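Alanine dehydrogenase/pyridine nucleotide transhydrogenase (Mycobacterium smegmatis str. MC2 155, PDB 3P2Y) probably transfers hydride between NADH and NADP as the alpha 1 subunit of a proton-pumping transhydrogenase related to alanine dehydrogenases. Local coordinates at residues Val129-Ala143 / Pro362-Thr375. Numbering follows the deposited sequence.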
loop_
_atom_site.group_PDB
_atom_site.type_symbol
_atom_site.label_atom_id
_atom_site.label_comp_id
_atom_site.label_asym_id
_atom_site.label_seq_id
_atom_site.Cartn_x
_atom_site.Cartn_y
_atom_site.Cartn_z
ATOM N N VAL A 129 -5.942 29.661 -29.587
ATOM C CA VAL A 129 -5.372 29.478 -28.256
ATOM C C VAL A 129 -3.894 29.173 -28.445
ATOM O O VAL A 129 -3.536 28.379 -29.338
ATOM C CB VAL A 129 -6.084 28.302 -27.511
ATOM C CG1 VAL A 129 -5.383 27.987 -26.179
ATOM C CG2 VAL A 129 -7.561 28.648 -27.282
ATOM N N THR A 130 -3.051 29.816 -27.634
ATOM C CA THR A 130 -1.609 29.557 -27.647
ATOM C C THR A 130 -1.392 28.557 -26.537
ATOM O O THR A 130 -1.636 28.885 -25.381
ATOM C CB THR A 130 -0.815 30.850 -27.361
ATOM O OG1 THR A 130 -1.076 31.796 -28.424
ATOM C CG2 THR A 130 0.664 30.574 -27.306
ATOM N N ALA A 131 -0.926 27.360 -26.891
ATOM C CA ALA A 131 -0.963 26.226 -25.948
ATOM C C ALA A 131 0.412 25.640 -25.731
ATOM O O ALA A 131 1.168 25.438 -26.689
ATOM C CB ALA A 131 -1.893 25.143 -26.467
ATOM N N PHE A 132 0.718 25.324 -24.470
ATOM C CA PHE A 132 2.048 24.836 -24.106
ATOM C C PHE A 132 1.877 23.471 -23.494
ATOM O O PHE A 132 1.142 23.338 -22.532
ATOM C CB PHE A 132 2.726 25.783 -23.114
ATOM C CG PHE A 132 2.950 27.175 -23.676
ATOM C CD1 PHE A 132 4.136 27.472 -24.341
ATOM C CD2 PHE A 132 1.953 28.150 -23.591
ATOM C CE1 PHE A 132 4.353 28.755 -24.886
ATOM C CE2 PHE A 132 2.140 29.431 -24.155
ATOM C CZ PHE A 132 3.356 29.724 -24.791
ATOM N N ALA A 133 2.529 22.468 -24.077
ATOM C CA ALA A 133 2.467 21.067 -23.588
ATOM C C ALA A 133 3.568 20.834 -22.549
ATOM O O ALA A 133 4.777 21.001 -22.835
ATOM C CB ALA A 133 2.658 20.086 -24.757
ATOM N N MET A 134 3.172 20.422 -21.352
ATOM C CA MET A 134 4.166 20.190 -20.312
ATOM C C MET A 134 5.106 19.035 -20.697
ATOM O O MET A 134 6.265 19.026 -20.288
ATOM C CB MET A 134 3.484 19.951 -18.960
ATOM C CG MET A 134 2.725 21.198 -18.404
ATOM S SD MET A 134 3.802 22.658 -18.175
ATOM C CE MET A 134 4.829 22.086 -16.787
ATOM N N GLU A 135 4.630 18.095 -21.512
ATOM C CA GLU A 135 5.494 17.000 -21.977
ATOM C C GLU A 135 6.637 17.508 -22.854
ATOM O O GLU A 135 7.645 16.800 -23.029
ATOM C CB GLU A 135 4.694 15.963 -22.802
ATOM C CG GLU A 135 3.487 15.334 -22.104
ATOM C CD GLU A 135 2.164 16.030 -22.466
ATOM O OE1 GLU A 135 2.148 17.269 -22.647
ATOM O OE2 GLU A 135 1.125 15.338 -22.511
ATOM N N SER A 136 6.472 18.700 -23.431
ATOM C CA SER A 136 7.417 19.262 -24.406
ATOM C C SER A 136 8.380 20.281 -23.798
ATOM O O SER A 136 9.174 20.892 -24.536
ATOM C CB SER A 136 6.677 19.870 -25.609
ATOM O OG SER A 136 5.975 18.834 -26.321
ATOM N N ILE A 137 8.339 20.442 -22.469
ATOM C CA ILE A 137 9.331 21.249 -21.756
ATOM C C ILE A 137 10.697 20.600 -22.028
ATOM O O ILE A 137 10.878 19.411 -21.799
ATOM C CB ILE A 137 9.055 21.285 -20.214
ATOM C CG1 ILE A 137 7.710 21.976 -19.907
ATOM C CG2 ILE A 137 10.211 21.997 -19.451
ATOM C CD1 ILE A 137 7.718 23.461 -20.151
ATOM N N PRO A 138 11.645 21.374 -22.566
ATOM C CA PRO A 138 12.911 20.727 -22.932
ATOM C C PRO A 138 13.720 20.349 -21.703
ATOM O O PRO A 138 13.589 20.996 -20.642
ATOM C CB PRO A 138 13.624 21.788 -23.795
ATOM C CG PRO A 138 12.982 23.078 -23.474
ATOM C CD PRO A 138 11.571 22.775 -23.012
ATOM N N ARG A 139 14.542 19.300 -21.848
ATOM C CA ARG A 139 15.340 18.804 -20.737
ATOM C C ARG A 139 16.636 19.600 -20.668
ATOM O O ARG A 139 17.699 19.114 -21.043
ATOM C CB ARG A 139 15.640 17.314 -20.910
ATOM N N ILE A 140 16.514 20.840 -20.211
ATOM C CA ILE A 140 17.635 21.779 -20.087
ATOM C C ILE A 140 17.659 22.344 -18.664
ATOM O O ILE A 140 16.633 22.317 -17.945
ATOM C CB ILE A 140 17.575 22.921 -21.132
ATOM C CG1 ILE A 140 16.350 23.832 -20.899
ATOM C CG2 ILE A 140 17.625 22.356 -22.590
ATOM C CD1 ILE A 140 16.311 25.063 -21.822
ATOM N N SER A 141 18.820 22.860 -18.262
ATOM C CA SER A 141 19.059 23.357 -16.896
ATOM C C SER A 141 17.995 24.354 -16.430
ATOM O O SER A 141 17.446 24.242 -15.318
ATOM C CB SER A 141 20.456 24.002 -16.811
ATOM O OG SER A 141 20.841 24.232 -15.459
ATOM N N ARG A 142 17.723 25.339 -17.281
ATOM C CA ARG A 142 16.787 26.431 -16.968
ATOM C C ARG A 142 15.356 25.903 -16.723
ATOM O O ARG A 142 14.516 26.609 -16.144
ATOM C CB ARG A 142 16.721 27.469 -18.097
ATOM C CG ARG A 142 17.935 28.401 -18.239
ATOM C CD ARG A 142 17.676 29.471 -19.307
ATOM N NE ARG A 142 16.440 30.215 -19.066
ATOM C CZ ARG A 142 15.391 30.267 -19.901
ATOM N NH1 ARG A 142 15.393 29.621 -21.062
ATOM N NH2 ARG A 142 14.329 30.986 -19.576
ATOM N N ALA A 143 15.080 24.693 -17.208
ATOM C CA ALA A 143 13.708 24.131 -17.139
ATOM C C ALA A 143 13.588 23.068 -16.042
ATOM O O ALA A 143 12.553 22.390 -15.921
ATOM C CB ALA A 143 13.310 23.550 -18.486
ATOM N N PRO A 362 4.365 35.794 -24.060
ATOM C CA PRO A 362 5.387 34.766 -24.303
ATOM C C PRO A 362 6.503 35.248 -25.230
ATOM O O PRO A 362 6.225 35.817 -26.295
ATOM C CB PRO A 362 4.606 33.628 -24.973
ATOM C CG PRO A 362 3.154 33.857 -24.586
ATOM C CD PRO A 362 3.018 35.362 -24.493
ATOM N N ASP A 363 7.746 35.020 -24.820
ATOM C CA ASP A 363 8.901 35.411 -25.628
ATOM C C ASP A 363 9.365 34.193 -26.391
ATOM O O ASP A 363 9.984 33.309 -25.820
ATOM C CB ASP A 363 10.023 35.942 -24.733
ATOM C CG ASP A 363 11.291 36.280 -25.517
ATOM O OD1 ASP A 363 11.323 36.093 -26.749
ATOM O OD2 ASP A 363 12.263 36.731 -24.883
ATOM N N PHE A 364 9.067 34.143 -27.686
ATOM C CA PHE A 364 9.369 32.950 -28.466
ATOM C C PHE A 364 10.835 32.757 -28.841
ATOM O O PHE A 364 11.186 31.759 -29.468
ATOM C CB PHE A 364 8.430 32.822 -29.672
ATOM C CG PHE A 364 7.025 32.473 -29.289
ATOM C CD1 PHE A 364 6.699 31.162 -28.935
ATOM C CD2 PHE A 364 6.036 33.450 -29.250
ATOM C CE1 PHE A 364 5.400 30.830 -28.555
ATOM C CE2 PHE A 364 4.728 33.127 -28.878
ATOM C CZ PHE A 364 4.418 31.803 -28.521
ATOM N N THR A 365 11.695 33.679 -28.402
ATOM C CA THR A 365 13.143 33.524 -28.544
ATOM C C THR A 365 13.690 32.742 -27.376
ATOM O O THR A 365 14.840 32.314 -27.376
ATOM C CB THR A 365 13.879 34.880 -28.672
ATOM O OG1 THR A 365 13.839 35.588 -27.422
ATOM C CG2 THR A 365 13.245 35.717 -29.764
ATOM N N ASP A 366 12.849 32.553 -26.370
ATOM C CA ASP A 366 13.210 31.709 -25.240
ATOM C C ASP A 366 12.922 30.259 -25.645
ATOM O O ASP A 366 11.776 29.909 -25.942
ATOM C CB ASP A 366 12.401 32.129 -24.018
ATOM C CG ASP A 366 12.726 31.289 -22.771
ATOM O OD1 ASP A 366 12.963 30.065 -22.913
ATOM O OD2 ASP A 366 12.712 31.874 -21.659
ATOM N N GLU A 367 13.982 29.447 -25.632
ATOM C CA GLU A 367 13.967 28.048 -26.050
ATOM C C GLU A 367 12.866 27.198 -25.379
ATOM O O GLU A 367 12.307 26.284 -25.972
ATOM C CB GLU A 367 15.348 27.452 -25.757
ATOM C CG GLU A 367 15.857 27.707 -24.313
ATOM C CD GLU A 367 16.762 28.936 -24.134
ATOM O OE1 GLU A 367 17.507 28.928 -23.127
ATOM O OE2 GLU A 367 16.729 29.891 -24.961
ATOM N N ILE A 368 12.577 27.501 -24.121
ATOM C CA ILE A 368 11.586 26.732 -23.354
ATOM C C ILE A 368 10.191 27.021 -23.896
ATOM O O ILE A 368 9.375 26.108 -24.078
ATOM C CB ILE A 368 11.646 27.063 -21.821
ATOM C CG1 ILE A 368 12.974 26.584 -21.221
ATOM C CG2 ILE A 368 10.433 26.447 -21.080
ATOM C CD1 ILE A 368 13.223 27.011 -19.777
ATOM N N VAL A 369 9.937 28.306 -24.132
ATOM C CA VAL A 369 8.674 28.786 -24.655
ATOM C C VAL A 369 8.445 28.258 -26.082
ATOM O O VAL A 369 7.378 27.728 -26.401
ATOM C CB VAL A 369 8.638 30.355 -24.599
ATOM C CG1 VAL A 369 7.354 30.911 -25.268
ATOM C CG2 VAL A 369 8.796 30.849 -23.131
ATOM N N ALA A 370 9.459 28.390 -26.941
ATOM C CA ALA A 370 9.353 27.910 -28.312
ATOM C C ALA A 370 9.186 26.378 -28.400
ATOM O O ALA A 370 8.355 25.895 -29.182
ATOM C CB ALA A 370 10.568 28.371 -29.130
ATOM N N ALA A 371 9.955 25.638 -27.601
ATOM C CA ALA A 371 9.925 24.165 -27.648
ATOM C C ALA A 371 8.618 23.585 -27.110
ATOM O O ALA A 371 8.134 22.566 -27.615
ATOM C CB ALA A 371 11.113 23.559 -26.898
ATOM N N SER A 372 8.057 24.215 -26.075
ATOM C CA SER A 372 6.833 23.668 -25.462
ATOM C C SER A 372 5.526 24.109 -26.141
ATOM O O SER A 372 4.484 23.498 -25.909
ATOM C CB SER A 372 6.773 23.960 -23.959
ATOM O OG SER A 372 6.692 25.355 -23.695
ATOM N N CYS A 373 5.570 25.165 -26.954
ATOM C CA CYS A 373 4.344 25.673 -27.593
ATOM C C CYS A 373 4.005 24.760 -28.757
ATOM O O CYS A 373 4.846 24.572 -29.651
ATOM C CB CYS A 373 4.564 27.095 -28.109
ATOM S SG CYS A 373 3.074 27.786 -28.838
ATOM N N ILE A 374 2.806 24.199 -28.761
ATOM C CA ILE A 374 2.427 23.255 -29.804
ATOM C C ILE A 374 1.595 23.897 -30.912
ATOM O O ILE A 374 1.259 23.237 -31.901
ATOM C CB ILE A 374 1.684 22.011 -29.238
ATOM C CG1 ILE A 374 0.347 22.396 -28.572
ATOM C CG2 ILE A 374 2.638 21.250 -28.299
ATOM C CD1 ILE A 374 -0.565 21.165 -28.229
ATOM N N THR A 375 1.280 25.172 -30.751
ATOM C CA THR A 375 0.330 25.823 -31.675
ATOM C C THR A 375 1.028 26.780 -32.632
ATOM O O THR A 375 0.376 27.368 -33.498
ATOM C CB THR A 375 -0.745 26.617 -30.914
ATOM O OG1 THR A 375 -0.111 27.386 -29.889
ATOM C CG2 THR A 375 -1.766 25.678 -30.272
HETATM O O HOH W 1 0.175 29.902 -30.917
#
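Phe132 and Cys373 form a single beta bridge where the C-terminal chain leaves helix 367-372. Ala133 N donates to Ser372 O (2.9 Å), and Ile374 N donates to Ala131 O (2.9 Å). Ala131 N continues the series to a side chain, Thr375 OG1. This buried end is tightly packed. Cys373 CB lies 3.6 Å from Phe132 CE1, and Val369 O sits in the ring plane at the edge. Cys373 SG makes a longer sulfur-aromatic contact above a face. Pro362 CB, Phe364 CE1 and Val369 CG1 close around the ring's far end.

Further along, Ile368 sends CD1 to Ala143 CB, CG1 to Ile140 CD1 and CG2 to Ile137 CD1. The other end, with exposed Arg142 and Glu367, is held more by charge. Asp366 CG is anti to the backbone N (chi1 -180°), which carries the carboxylate to Arg142. The salt bridge is end-on, NH1 to OD1 (3.1 Å) and NH2 to OD2 (2.8 Å). Asp366 is also the helix N-cap, its OD1 accepting from Ile368 N. Ile368 CD1 lies over one guanidinium face, toward the rim.

The C-terminal chain thus flanks edge strand 130-133 of the N-terminal domain's parallel sheet. Strand 107-110 pairs with its other edge. Helix 118-126 touches Ala131, Ile374 and Thr375, and helix 336-354 touches Arg142 and Asp366.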